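Effector protein Lem4 (lpg1101) (Legionella pneumophila subsp. pneumophila, PDB 6CGK) acts as a membrane-associated protein tyrosine phosphatase that the bacterium translocates into its host, the piece here being its magnesium-binding haloacid dehalogenase-type domain. Local coordinates at residues A[51-54]-A[55-58]; A[43-46]-A[47-50]; A[98-101]-A[102-106]; A[189-192]-A[193-196]; A[75-78]-A[79-83]. The protein carries 1 engineered substitution. All coordinates share one frame; numbering follows the deposited sequence.

Contact 1 (A[51-54]-A[55-58]); sequences FDER and MRYK
Phe51 O accepts the backbone N-H of Met55 in an i to i+4 helical bond of 2.9 Å (Met55 N to Phe51 O), after which the chain tightens: Tyr57 N bonds back to Arg54 O, and Met55 to Lys58 form a type I beta turn. The same pair that opens the helix also meets through its side chains. Met55 CG lies over the centre of one Phe51 ring face, 3.5 Å from the centroid and 13° off the normal, a CH-pi contact. The bend at chi2 (-61°) then places the sulfur obliquely, Met55 SD standing 4.4 Å from the Phe51 centroid as a Met-aromatic contact. Arg56 extends back along the helix, laying one face of its guanidinium over Asp52 O, while a water donates to Glu53 O and takes a weak bond from Arg56 NH1. Tyr57 turns its ring edge to the carbonyl oxygens of Glu53 and Arg54 and packs on Leu41 and Leu45 of helix 40-46. Arg54 points elsewhere, to a salt bridge with Glu106. Dispersion and backbone bonds thus hold this surface turn, while its buried charge is matched by helix 98-107.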
loop_
_atom_site.group_PDB
_atom_site.type_symbol
_atom_site.label_atom_id
_atom_site.label_comp_id
_atom_site.label_asym_id
_atom_site.label_seq_id
_atom_site.Cartn_x
_atom_site.Cartn_y
_atom_site.Cartn_z
ATOM N N PHE A 51 -8.429 -9.655 -14.452
ATOM C CA PHE A 51 -9.350 -8.521 -14.373
ATOM C C PHE A 51 -10.790 -8.962 -14.597
ATOM O O PHE A 51 -11.695 -8.565 -13.848
ATOM C CB PHE A 51 -8.912 -7.481 -15.402
ATOM C CG PHE A 51 -9.819 -6.282 -15.533
ATOM C CD1 PHE A 51 -9.748 -5.231 -14.634
ATOM C CD2 PHE A 51 -10.708 -6.197 -16.589
ATOM C CE1 PHE A 51 -10.555 -4.090 -14.786
ATOM C CE2 PHE A 51 -11.528 -5.069 -16.762
ATOM C CZ PHE A 51 -11.448 -4.000 -15.871
ATOM N N ASP A 52 -11.020 -9.791 -15.625
ATOM C CA ASP A 52 -12.391 -10.183 -15.948
ATOM C C ASP A 52 -13.020 -10.981 -14.811
ATOM O O ASP A 52 -14.219 -10.851 -14.539
ATOM C CB ASP A 52 -12.432 -11.018 -17.232
ATOM C CG ASP A 52 -12.150 -10.207 -18.485
ATOM O OD1 ASP A 52 -12.375 -8.986 -18.458
ATOM O OD2 ASP A 52 -11.721 -10.802 -19.498
ATOM N N GLU A 53 -12.243 -11.832 -14.166
ATOM C CA GLU A 53 -12.817 -12.621 -13.077
ATOM C C GLU A 53 -13.062 -11.749 -11.855
ATOM O O GLU A 53 -14.061 -11.910 -11.150
ATOM C CB GLU A 53 -11.892 -13.792 -12.713
ATOM C CG GLU A 53 -11.725 -14.817 -13.821
ATOM C CD GLU A 53 -10.786 -15.937 -13.424
ATOM O OE1 GLU A 53 -9.563 -15.716 -13.439
ATOM O OE2 GLU A 53 -11.275 -17.030 -13.071
ATOM N N ARG A 54 -12.133 -10.844 -11.562
ATOM C CA ARG A 54 -12.313 -9.971 -10.412
ATOM C C ARG A 54 -13.506 -9.041 -10.586
ATOM O O ARG A 54 -14.248 -8.795 -9.634
ATOM C CB ARG A 54 -11.018 -9.184 -10.180
ATOM C CG ARG A 54 -9.894 -10.085 -9.691
ATOM C CD ARG A 54 -8.642 -9.249 -9.344
ATOM N NE ARG A 54 -7.972 -8.549 -10.459
ATOM C CZ ARG A 54 -6.905 -9.039 -11.094
ATOM N NH1 ARG A 54 -6.444 -10.244 -10.777
ATOM N NH2 ARG A 54 -6.255 -8.300 -12.025
ATOM N N MET A 55 -13.677 -8.468 -11.780
ATOM C CA MET A 55 -14.671 -7.411 -11.956
ATOM C C MET A 55 -16.085 -7.918 -11.743
ATOM O O MET A 55 -17.009 -7.119 -11.525
ATOM C CB MET A 55 -14.536 -6.785 -13.348
ATOM C CG MET A 55 -13.282 -5.878 -13.457
ATOM S SD MET A 55 -13.373 -4.499 -12.279
ATOM C CE MET A 55 -15.115 -4.216 -12.386
ATOM N N ARG A 56 -16.290 -9.229 -11.833
ATOM C CA ARG A 56 -17.627 -9.749 -11.571
ATOM C C ARG A 56 -18.070 -9.508 -10.134
ATOM O O ARG A 56 -19.284 -9.548 -9.857
ATOM C CB ARG A 56 -17.636 -11.240 -11.879
ATOM C CG ARG A 56 -17.518 -11.491 -13.345
ATOM C CD ARG A 56 -17.792 -12.944 -13.690
ATOM N NE ARG A 56 -17.565 -13.111 -15.120
ATOM C CZ ARG A 56 -16.509 -13.730 -15.624
ATOM N NH1 ARG A 56 -15.624 -14.275 -14.807
ATOM N NH2 ARG A 56 -16.357 -13.831 -16.927
ATOM N N TYR A 57 -17.119 -9.320 -9.216
ATOM C CA TYR A 57 -17.382 -9.029 -7.809
ATOM C C TYR A 57 -17.661 -7.552 -7.520
ATOM O O TYR A 57 -17.964 -7.218 -6.365
ATOM C CB TYR A 57 -16.193 -9.527 -6.961
ATOM C CG TYR A 57 -16.264 -11.034 -6.870
ATOM C CD1 TYR A 57 -15.788 -11.838 -7.908
ATOM C CD2 TYR A 57 -16.924 -11.659 -5.802
ATOM C CE1 TYR A 57 -15.903 -13.240 -7.840
ATOM C CE2 TYR A 57 -17.035 -13.058 -5.723
ATOM C CZ TYR A 57 -16.535 -13.832 -6.756
ATOM O OH TYR A 57 -16.680 -15.204 -6.704
ATOM N N LYS A 58 -17.606 -6.659 -8.516
ATOM C CA LYS A 58 -17.750 -5.247 -8.189
ATOM C C LYS A 58 -19.106 -4.948 -7.566
ATOM O O LYS A 58 -19.200 -4.146 -6.628
ATOM C CB LYS A 58 -17.553 -4.373 -9.423
ATOM C CG LYS A 58 -17.477 -2.884 -9.042
ATOM C CD LYS A 58 -17.168 -1.980 -10.250
ATOM C CE LYS A 58 -17.224 -0.492 -9.890
ATOM N NZ LYS A 58 -18.496 -0.014 -9.312
HETATM O O HOH W 1 -15.574 -14.229 -11.420
#

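Contact 2 (A[43-46]-A[47-50])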
loop_
_atom_site.group_PDB
_atom_site.type_symbol
_atom_site.label_atom_id
_atom_site.label_comp_id
_atom_site.label_asym_id
_atom_site.label_seq_id
_atom_site.Cartn_x
_atom_site.Cartn_y
_atom_site.Cartn_z
ATOM N N GLU A 43 -12.200 -14.329 0.588
ATOM C CA GLU A 43 -11.858 -15.678 0.170
ATOM C C GLU A 43 -12.241 -15.909 -1.298
ATOM O O GLU A 43 -11.492 -16.541 -2.052
ATOM C CB GLU A 43 -12.542 -16.680 1.092
ATOM C CG GLU A 43 -12.472 -18.064 0.565
ATOM C CD GLU A 43 -11.118 -18.713 0.804
ATOM O OE1 GLU A 43 -10.866 -19.740 0.132
ATOM O OE2 GLU A 43 -10.311 -18.201 1.635
ATOM N N ALA A 44 -13.421 -15.435 -1.718
ATOM C CA ALA A 44 -13.838 -15.636 -3.100
ATOM C C ALA A 44 -12.891 -14.931 -4.079
ATOM O O ALA A 44 -12.514 -15.495 -5.114
ATOM C CB ALA A 44 -15.262 -15.111 -3.294
ATOM N N LEU A 45 -12.499 -13.704 -3.770
ATOM C CA LEU A 45 -11.621 -12.967 -4.701
ATOM C C LEU A 45 -10.192 -13.518 -4.716
ATOM O O LEU A 45 -9.456 -13.299 -5.691
ATOM C CB LEU A 45 -11.590 -11.478 -4.356
ATOM C CG LEU A 45 -12.775 -10.706 -4.948
ATOM C CD1 LEU A 45 -13.036 -9.367 -4.258
ATOM C CD2 LEU A 45 -12.575 -10.494 -6.447
ATOM N N SER A 46 -9.800 -14.260 -3.689
ATOM C CA SER A 46 -8.386 -14.623 -3.557
ATOM C C SER A 46 -7.866 -15.361 -4.788
ATOM O O SER A 46 -6.689 -15.229 -5.156
ATOM C CB SER A 46 -8.193 -15.488 -2.295
ATOM O OG SER A 46 -8.862 -16.760 -2.386
ATOM N N THR A 47 -8.708 -16.182 -5.412
ATOM C CA THR A 47 -8.280 -17.006 -6.529
ATOM C C THR A 47 -8.607 -16.385 -7.889
ATOM O O THR A 47 -8.476 -17.060 -8.917
ATOM C CB THR A 47 -8.912 -18.393 -6.424
ATOM O OG1 THR A 47 -10.330 -18.279 -6.298
ATOM C CG2 THR A 47 -8.417 -19.100 -5.183
ATOM N N LYS A 48 -9.059 -15.139 -7.914
ATOM C CA LYS A 48 -9.510 -14.513 -9.166
ATOM C C LYS A 48 -8.326 -13.774 -9.794
ATOM O O LYS A 48 -8.025 -12.610 -9.470
ATOM C CB LYS A 48 -10.691 -13.589 -8.913
ATOM C CG LYS A 48 -11.962 -14.336 -8.324
ATOM C CD LYS A 48 -12.310 -15.574 -9.124
ATOM C CE LYS A 48 -13.552 -16.294 -8.545
ATOM N NZ LYS A 48 -13.168 -17.248 -7.430
ATOM N N ALA A 49 -7.645 -14.459 -10.716
ATOM C CA ALA A 49 -6.321 -14.020 -11.138
ATOM C C ALA A 49 -6.360 -13.133 -12.378
ATOM O O ALA A 49 -5.301 -12.722 -12.856
ATOM C CB ALA A 49 -5.419 -15.236 -11.386
ATOM N N THR A 50 -7.542 -12.811 -12.912
ATOM C CA THR A 50 -7.617 -11.884 -14.036
ATOM C C THR A 50 -8.623 -10.770 -13.751
ATOM O O THR A 50 -9.532 -10.908 -12.924
ATOM C CB THR A 50 -8.031 -12.586 -15.344
ATOM O OG1 THR A 50 -9.387 -13.023 -15.238
ATOM C CG2 THR A 50 -7.153 -13.793 -15.613
HETATM O O HOH W 2 -11.481 -18.524 -3.903
#
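Lys48 folds back on Ala44 and Leu45 at the C-terminal end of helix 40-46, where the lysine's ammonium and backbone N-H groups bond the carbonyls of the last turn, in the segment that precedes helix 51-55. At the start of that turn, the carbonyl oxygen of Glu43 accepts from Ser46 N, Ser46 OG and a water. Ser46 OG donates to Glu43 O at 2.7 Å, and Ser46 N joins it from the same face of the carbonyl plane. The water also lies 2.7 Å from Thr47 OG1, so it links Glu43 to Thr47. Ala44 offers its carbonyl to a charged group. Lys48 curls, bent at chi2 (-49°) and again at chi4 (-86°), until its ammonium nitrogen returns to the helix end and Lys48 NZ bonds Ala44 O at 3.0 Å, tilted 19° from the carbonyl plane. A positive charge there should be favoured by the carbonyls that a helix end presents. Leu45 takes the next backbone bond, Lys48 N to Leu45 O at 2.9 Å, and its own side chain turns away to pack on Tyr100 and Ala103 of helix 98-107. Ser46, last of the four, completes the turn with the hydroxyl already described. Farther on, Thr50 is the N-cap of helix 51-55, its hydroxyl also bonded to Glu53 OE1. Along the curled lysine, the methylene Lys48 CG rests 3.5 Å from Ala44 O, the oxygen that its own NZ holds.

Contact 3 (A[98-101]-A[102-106])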
loop_
_atom_site.group_PDB
_atom_site.type_symbol
_atom_site.label_atom_id
_atom_site.label_comp_id
_atom_site.label_asym_id
_atom_site.label_seq_id
_atom_site.Cartn_x
_atom_site.Cartn_y
_atom_site.Cartn_z
ATOM N N GLU A 98 -3.206 -11.089 -2.876
ATOM C CA GLU A 98 -2.887 -10.210 -3.992
ATOM C C GLU A 98 -4.112 -9.909 -4.842
ATOM O O GLU A 98 -4.291 -8.776 -5.327
ATOM C CB GLU A 98 -1.823 -10.870 -4.858
ATOM C CG GLU A 98 -1.321 -9.932 -5.915
ATOM C CD GLU A 98 -0.161 -10.513 -6.683
ATOM O OE1 GLU A 98 0.405 -11.533 -6.232
ATOM O OE2 GLU A 98 0.187 -9.950 -7.739
ATOM N N ASN A 99 -4.915 -10.932 -5.119
ATOM C CA ASN A 99 -6.049 -10.696 -6.019
ATOM C C ASN A 99 -7.162 -9.909 -5.348
ATOM O O ASN A 99 -7.962 -9.243 -6.034
ATOM C CB ASN A 99 -6.557 -12.023 -6.567
ATOM C CG ASN A 99 -5.602 -12.585 -7.588
ATOM O OD1 ASN A 99 -4.925 -11.814 -8.285
ATOM N ND2 ASN A 99 -5.502 -13.920 -7.666
ATOM N N TYR A 100 -7.264 -9.972 -4.026
ATOM C CA TYR A 100 -8.252 -9.122 -3.360
ATOM C C TYR A 100 -7.809 -7.667 -3.434
ATOM O O TYR A 100 -8.618 -6.764 -3.700
ATOM C CB TYR A 100 -8.420 -9.565 -1.911
ATOM C CG TYR A 100 -9.452 -8.800 -1.114
ATOM C CD1 TYR A 100 -10.822 -9.024 -1.323
ATOM C CD2 TYR A 100 -9.061 -7.866 -0.145
ATOM C CE1 TYR A 100 -11.777 -8.342 -0.572
ATOM C CE2 TYR A 100 -9.998 -7.187 0.614
ATOM C CZ TYR A 100 -11.366 -7.429 0.390
ATOM O OH TYR A 100 -12.322 -6.780 1.146
ATOM N N ILE A 101 -6.522 -7.427 -3.179
ATOM C CA ILE A 101 -5.982 -6.076 -3.274
ATOM C C ILE A 101 -6.165 -5.531 -4.678
ATOM O O ILE A 101 -6.667 -4.419 -4.853
ATOM C CB ILE A 101 -4.515 -6.055 -2.820
ATOM C CG1 ILE A 101 -4.467 -6.444 -1.345
ATOM C CG2 ILE A 101 -3.888 -4.660 -3.169
ATOM C CD1 ILE A 101 -3.004 -6.720 -0.793
ATOM N N LYS A 102 -5.769 -6.298 -5.705
ATOM C CA LYS A 102 -5.949 -5.819 -7.081
ATOM C C LYS A 102 -7.411 -5.564 -7.396
ATOM O O LYS A 102 -7.747 -4.593 -8.086
ATOM C CB LYS A 102 -5.382 -6.822 -8.096
ATOM C CG LYS A 102 -3.846 -6.929 -8.056
ATOM C CD LYS A 102 -3.346 -7.905 -9.110
ATOM C CE LYS A 102 -1.830 -7.910 -9.219
ATOM N NZ LYS A 102 -1.428 -8.962 -10.195
ATOM N N ALA A 103 -8.302 -6.455 -6.933
ATOM C CA ALA A 103 -9.715 -6.273 -7.209
ATOM C C ALA A 103 -10.213 -4.950 -6.652
ATOM O O ALA A 103 -10.946 -4.216 -7.317
ATOM C CB ALA A 103 -10.517 -7.453 -6.605
ATOM N N LEU A 104 -9.889 -4.652 -5.394
ATOM C CA LEU A 104 -10.424 -3.418 -4.806
ATOM C C LEU A 104 -9.852 -2.189 -5.515
ATOM O O LEU A 104 -10.584 -1.233 -5.795
ATOM C CB LEU A 104 -10.108 -3.349 -3.305
ATOM C CG LEU A 104 -11.288 -3.939 -2.495
ATOM C CD1 LEU A 104 -11.573 -5.372 -2.896
ATOM C CD2 LEU A 104 -11.017 -3.844 -1.000
ATOM N N LEU A 105 -8.553 -2.189 -5.802
ATOM C CA LEU A 105 -7.999 -1.102 -6.619
ATOM C C LEU A 105 -8.760 -0.962 -7.939
ATOM O O LEU A 105 -9.112 0.153 -8.364
ATOM C CB LEU A 105 -6.521 -1.363 -6.860
ATOM C CG LEU A 105 -5.667 -1.339 -5.577
ATOM C CD1 LEU A 105 -4.243 -1.882 -5.835
ATOM C CD2 LEU A 105 -5.615 0.072 -4.977
ATOM N N GLU A 106 -8.996 -2.078 -8.629
ATOM C CA GLU A 106 -9.725 -2.020 -9.899
ATOM C C GLU A 106 -11.154 -1.510 -9.735
ATOM O O GLU A 106 -11.648 -0.747 -10.571
ATOM C CB GLU A 106 -9.709 -3.391 -10.570
ATOM C CG GLU A 106 -8.318 -3.717 -11.107
ATOM C CD GLU A 106 -8.050 -5.190 -11.272
ATOM O OE1 GLU A 106 -8.960 -6.019 -10.979
ATOM O OE2 GLU A 106 -6.909 -5.510 -11.678
HETATM O O HOH W 3 -2.643 -12.037 -9.911
#
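Glu98 O receives the N-H of Lys102 at 2.9 Å (Lys102 N to Glu98 O) with an angle of 170° at the hydrogen, and the same two residues meet again at their far ends. Their side chains run side by side in the same direction, both extended beyond CG, so that Lys102 NZ comes 3.1 Å from Glu98 OE2 in a salt bridge whose hydrogen bond is weak. A water donates to Asn99 OD1 and weakly accepts from Lys102 NZ, bringing a third side chain into the cluster, while Asn99 ND2 bonds Ser46 O. The other side-chain contacts between the two segments are apolar. Tyr100 holds CG opposite its backbone N (chi1 -178°), which places one ring face under Leu104: Leu104 CD1 sits 3.9 Å from the ring centroid, displaced toward the rim, as a CH-pi contact. Ile101 CG2 and Leu105 CD1 run alongside at 3.9 Å. The helix is the crossover of the beta-alpha-beta unit between strands 89-93 and 116-118, and the Tyr100 side chain passes about 4 Å from that of the magnesium ligand Asp25. One helix therefore keeps its ion pair at a partly exposed flank and places its aromatic and aliphatic groups on the buried side, where Tyr100 lies beside Asp25.

Contact 4 (A[189-192]-A[193-196]); sequences GEYF and KEIL
Phe192 and Leu196 cross at an angle, with Leu196 CD1 meeting the ring at its CE2 corner, 3.7 Å away, in an oblique approach. A chi1 of -166°, CG opposite the backbone N, swings the ring out toward Leu196 on the next turn. On another side of the helix, Tyr191 and Glu194 run alongside each other in the same direction, with the ring and carboxylate planes 35° apart. Glu194 OE1 comes no closer than 4.0 Å to Tyr191 CD1, and that oxygen is hydrogen-bonded to His179 NE2. The Tyr191 ring in turn stacks on the His179 ring and meets Trp188 edge-to-face, while its hydroxyl bonds the backbone N of Lys187. These side chains belong to helix 188-198, which lies against the parallel sheet of the haloacid dehalogenase domain and beside helix 72-82; Tyr191 rests on Leu151 and Cys153 of strand 150-154, and its side chain is about 10 Å from that of Asp155, a magnesium ligand. Four successive i to i+4 bonds carry the backbone, from Lys193 N to Gly189 O at 3.1 Å through Glu194 N to Glu190 O at 2.9 Å and onward to Ile195 N with Tyr191 O and Leu196 N with Phe192 O. Ile195 leans toward the preceding turn, where Ile195 CG1 packs 3.5 Å from Tyr191 O.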
loop_
_atom_site.group_PDB
_atom_site.type_symbol
_atom_site.label_atom_id
_atom_site.label_comp_id
_atom_site.label_asym_id
_atom_site.label_seq_id
_atom_site.Cartn_x
_atom_site.Cartn_y
_atom_site.Cartn_z
ATOM N N GLY A 189 -4.410 13.843 2.830
ATOM C CA GLY A 189 -4.071 15.149 2.287
ATOM C C GLY A 189 -2.815 15.731 2.907
ATOM O O GLY A 189 -1.971 16.297 2.208
ATOM N N GLU A 190 -2.670 15.597 4.227
ATOM C CA GLU A 190 -1.443 16.036 4.890
ATOM C C GLU A 190 -0.247 15.194 4.468
ATOM O O GLU A 190 0.870 15.713 4.343
ATOM C CB GLU A 190 -1.623 15.992 6.403
ATOM C CG GLU A 190 -2.450 17.145 6.928
ATOM C CD GLU A 190 -2.633 17.101 8.432
ATOM O OE1 GLU A 190 -3.773 17.321 8.905
ATOM O OE2 GLU A 190 -1.637 16.844 9.144
ATOM N N TYR A 191 -0.450 13.893 4.253
ATOM C CA TYR A 191 0.663 13.052 3.816
ATOM C C TYR A 191 1.098 13.409 2.405
ATOM O O TYR A 191 2.288 13.317 2.083
ATOM C CB TYR A 191 0.300 11.565 3.885
ATOM C CG TYR A 191 -0.316 11.122 5.196
ATOM C CD1 TYR A 191 -0.160 11.874 6.356
ATOM C CD2 TYR A 191 -1.079 9.952 5.273
ATOM C CE1 TYR A 191 -0.750 11.471 7.559
ATOM C CE2 TYR A 191 -1.657 9.545 6.468
ATOM C CZ TYR A 191 -1.491 10.310 7.601
ATOM O OH TYR A 191 -2.083 9.916 8.787
ATOM N N PHE A 192 0.156 13.809 1.546
ATOM C CA PHE A 192 0.538 14.285 0.226
ATOM C C PHE A 192 1.388 15.534 0.347
ATOM O O PHE A 192 2.396 15.686 -0.357
ATOM C CB PHE A 192 -0.704 14.552 -0.625
ATOM C CG PHE A 192 -0.401 14.715 -2.075
ATOM C CD1 PHE A 192 -0.076 13.620 -2.853
ATOM C CD2 PHE A 192 -0.417 15.969 -2.665
ATOM C CE1 PHE A 192 0.228 13.770 -4.193
ATOM C CE2 PHE A 192 -0.122 16.115 -4.002
ATOM C CZ PHE A 192 0.191 15.006 -4.763
ATOM N N LYS A 193 1.012 16.435 1.251
ATOM C CA LYS A 193 1.842 17.605 1.482
ATOM C C LYS A 193 3.235 17.189 1.948
ATOM O O LYS A 193 4.236 17.778 1.527
ATOM C CB LYS A 193 1.162 18.533 2.490
ATOM C CG LYS A 193 1.975 19.766 2.811
ATOM C CD LYS A 193 1.317 20.598 3.884
ATOM C CE LYS A 193 -0.044 21.092 3.450
ATOM N NZ LYS A 193 -0.332 22.368 4.156
ATOM N N GLU A 194 3.318 16.148 2.788
ATOM C CA GLU A 194 4.616 15.687 3.282
ATOM C C GLU A 194 5.488 15.153 2.148
ATOM O O GLU A 194 6.696 15.423 2.106
ATOM C CB GLU A 194 4.431 14.606 4.357
ATOM C CG GLU A 194 3.748 15.061 5.660
ATOM C CD GLU A 194 3.652 13.940 6.714
ATOM O OE1 GLU A 194 3.754 12.740 6.347
ATOM O OE2 GLU A 194 3.469 14.263 7.912
ATOM N N ILE A 195 4.907 14.383 1.223
ATOM C CA ILE A 195 5.672 13.948 0.055
ATOM C C ILE A 195 6.234 15.157 -0.686
ATOM O O ILE A 195 7.443 15.263 -0.917
ATOM C CB ILE A 195 4.809 13.089 -0.880
ATOM C CG1 ILE A 195 4.421 11.779 -0.206
ATOM C CG2 ILE A 195 5.558 12.821 -2.168
ATOM C CD1 ILE A 195 3.332 11.018 -0.967
ATOM N N LEU A 196 5.361 16.091 -1.069
ATOM C CA LEU A 196 5.805 17.222 -1.881
ATOM C C LEU A 196 6.823 18.080 -1.140
ATOM O O LEU A 196 7.747 18.632 -1.753
ATOM C CB LEU A 196 4.605 18.080 -2.295
ATOM C CG LEU A 196 3.579 17.465 -3.241
ATOM C CD1 LEU A 196 2.602 18.542 -3.697
ATOM C CD2 LEU A 196 4.263 16.834 -4.437
#

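Contact 5 (A[75-78]-A[79-83]); sequences KNFL and QDVNK
Lys75 and Gln79 are joined twice in helix 72-82, once through the backbone and once through their side chains. Among the backbone bonds, four i to i+4 pairs follow one another, the shortest being Asp80 N to Asn76 O and Val81 N to Phe77 O, both 2.8 Å. The side-chain hydrogen bond is less regular. The lysine runs extended and bends only at chi4 (-61°), which turns its ammonium group across the glutamine amide; Lys75 NZ lies 3.1 Å from Gln79 OE1, well above the plane of that amide. The two side chains cross, while the Asn76 amide lies near that of Gln79 without bonding to it. A weak bond runs from Lys83 NZ to Gln79 O. Apolar packing takes another flank. There Val81 CG2 sits over one face of the Phe77 ring, 3.7 Å from the centroid and 15° off the normal, in a CH-pi contact displaced toward the rim near CZ. Phe77 and Val81 also touch Ile195 of helix 188-198, while Leu78 and Val81 pack on Ile90 of strand 89-93. Asn82 ND2 finds its acceptor in the carbonyl of Asp111. The chemistry is that of an amphipathic helix: a neutral amide receives the lysine's ammonium on the partly exposed flank, while ring and methyl groups carry the buried one between sheet and neighbouring helix.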
loop_
_atom_site.group_PDB
_atom_site.type_symbol
_atom_site.label_atom_id
_atom_site.label_comp_id
_atom_site.label_asym_id
_atom_site.label_seq_id
_atom_site.Cartn_x
_atom_site.Cartn_y
_atom_site.Cartn_z
ATOM N N LYS A 75 -8.279 6.596 -1.827
ATOM C CA LYS A 75 -8.378 6.520 -3.273
ATOM C C LYS A 75 -7.743 7.736 -3.915
ATOM O O LYS A 75 -6.906 7.617 -4.815
ATOM C CB LYS A 75 -9.847 6.421 -3.675
ATOM C CG LYS A 75 -10.117 6.574 -5.142
ATOM C CD LYS A 75 -11.637 6.610 -5.354
ATOM C CE LYS A 75 -12.066 6.330 -6.789
ATOM N NZ LYS A 75 -11.537 7.312 -7.762
ATOM N N ASN A 76 -8.144 8.926 -3.467
ATOM C CA ASN A 76 -7.587 10.153 -4.038
ATOM C C ASN A 76 -6.080 10.217 -3.829
ATOM O O ASN A 76 -5.336 10.618 -4.732
ATOM C CB ASN A 76 -8.259 11.369 -3.421
ATOM C CG ASN A 76 -9.682 11.530 -3.871
ATOM O OD1 ASN A 76 -10.095 10.984 -4.897
ATOM N ND2 ASN A 76 -10.448 12.290 -3.109
ATOM N N PHE A 77 -5.609 9.809 -2.646
ATOM C CA PHE A 77 -4.171 9.786 -2.378
ATOM C C PHE A 77 -3.442 8.880 -3.365
ATOM O O PHE A 77 -2.441 9.279 -3.970
ATOM C CB PHE A 77 -3.922 9.343 -0.932
ATOM C CG PHE A 77 -2.464 9.220 -0.560
ATOM C CD1 PHE A 77 -1.751 10.328 -0.126
ATOM C CD2 PHE A 77 -1.817 8.003 -0.627
ATOM C CE1 PHE A 77 -0.413 10.230 0.220
ATOM C CE2 PHE A 77 -0.474 7.884 -0.275
ATOM C CZ PHE A 77 0.234 9.006 0.150
ATOM N N LEU A 78 -3.939 7.652 -3.551
ATOM C CA LEU A 78 -3.271 6.735 -4.473
ATOM C C LEU A 78 -3.273 7.285 -5.888
ATOM O O LEU A 78 -2.271 7.178 -6.609
ATOM C CB LEU A 78 -3.934 5.365 -4.443
ATOM C CG LEU A 78 -3.773 4.618 -3.125
ATOM C CD1 LEU A 78 -4.800 3.461 -2.965
ATOM C CD2 LEU A 78 -2.302 4.138 -3.040
ATOM N N GLN A 79 -4.393 7.872 -6.305
ATOM C CA GLN A 79 -4.452 8.427 -7.644
ATOM C C GLN A 79 -3.503 9.607 -7.788
ATOM O O GLN A 79 -2.853 9.754 -8.828
ATOM C CB GLN A 79 -5.886 8.825 -7.966
ATOM C CG GLN A 79 -6.786 7.629 -8.154
ATOM C CD GLN A 79 -8.176 7.998 -8.591
ATOM O OE1 GLN A 79 -8.815 7.246 -9.322
ATOM N NE2 GLN A 79 -8.674 9.137 -8.120
ATOM N N ASP A 80 -3.400 10.451 -6.754
ATOM C CA ASP A 80 -2.490 11.594 -6.824
ATOM C C ASP A 80 -1.037 11.143 -6.833
ATOM O O ASP A 80 -0.217 11.686 -7.594
ATOM C CB ASP A 80 -2.712 12.549 -5.649
ATOM C CG ASP A 80 -3.997 13.360 -5.766
ATOM O OD1 ASP A 80 -4.556 13.524 -6.885
ATOM O OD2 ASP A 80 -4.441 13.848 -4.705
ATOM N N VAL A 81 -0.678 10.197 -5.957
ATOM C CA VAL A 81 0.720 9.773 -5.866
ATOM C C VAL A 81 1.114 8.979 -7.108
ATOM O O VAL A 81 2.264 9.038 -7.544
ATOM C CB VAL A 81 0.962 8.963 -4.570
ATOM C CG1 VAL A 81 2.397 8.408 -4.539
ATOM C CG2 VAL A 81 0.734 9.830 -3.347
ATOM N N ASN A 82 0.176 8.231 -7.709
ATOM C CA ASN A 82 0.457 7.579 -8.991
ATOM C C ASN A 82 0.979 8.572 -10.018
ATOM O O ASN A 82 1.832 8.233 -10.855
ATOM C CB ASN A 82 -0.810 6.916 -9.544
ATOM C CG ASN A 82 -1.004 5.483 -9.063
ATOM O OD1 ASN A 82 -0.075 4.810 -8.588
ATOM N ND2 ASN A 82 -2.246 5.005 -9.178
ATOM N N LYS A 83 0.455 9.801 -10.005
ATOM C CA LYS A 83 0.895 10.783 -10.991
ATOM C C LYS A 83 2.323 11.256 -10.722
ATOM O O LYS A 83 2.957 11.794 -11.631
ATOM C CB LYS A 83 -0.063 11.981 -11.037
ATOM C CG LYS A 83 -1.515 11.645 -11.488
ATOM C CD LYS A 83 -2.489 12.824 -11.250
ATOM C CE LYS A 83 -3.901 12.597 -11.794
ATOM N NZ LYS A 83 -4.790 11.874 -10.812
#

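All five contacts are local, so none closes a long loop; they run in series, neither nesting nor crossing. From the N terminus, contact 2 ends helix 40-46 and leads directly into contact 1 on helix 51-55. Contact 5 lies on helix 72-82 before strand 89-93, contact 3 on helix 98-107 after it, and contact 4 late in the chain on helix 188-198. In space they form two groups. Contacts 1, 2 and 3 touch one another, with Arg54 of contact 1 bridging the other two. Contacts 4 and 5 pack together, contact 4 lying across the chain's centre from contacts 1 to 3, while Leu105 against Leu78 joins contact 3 to contact 5.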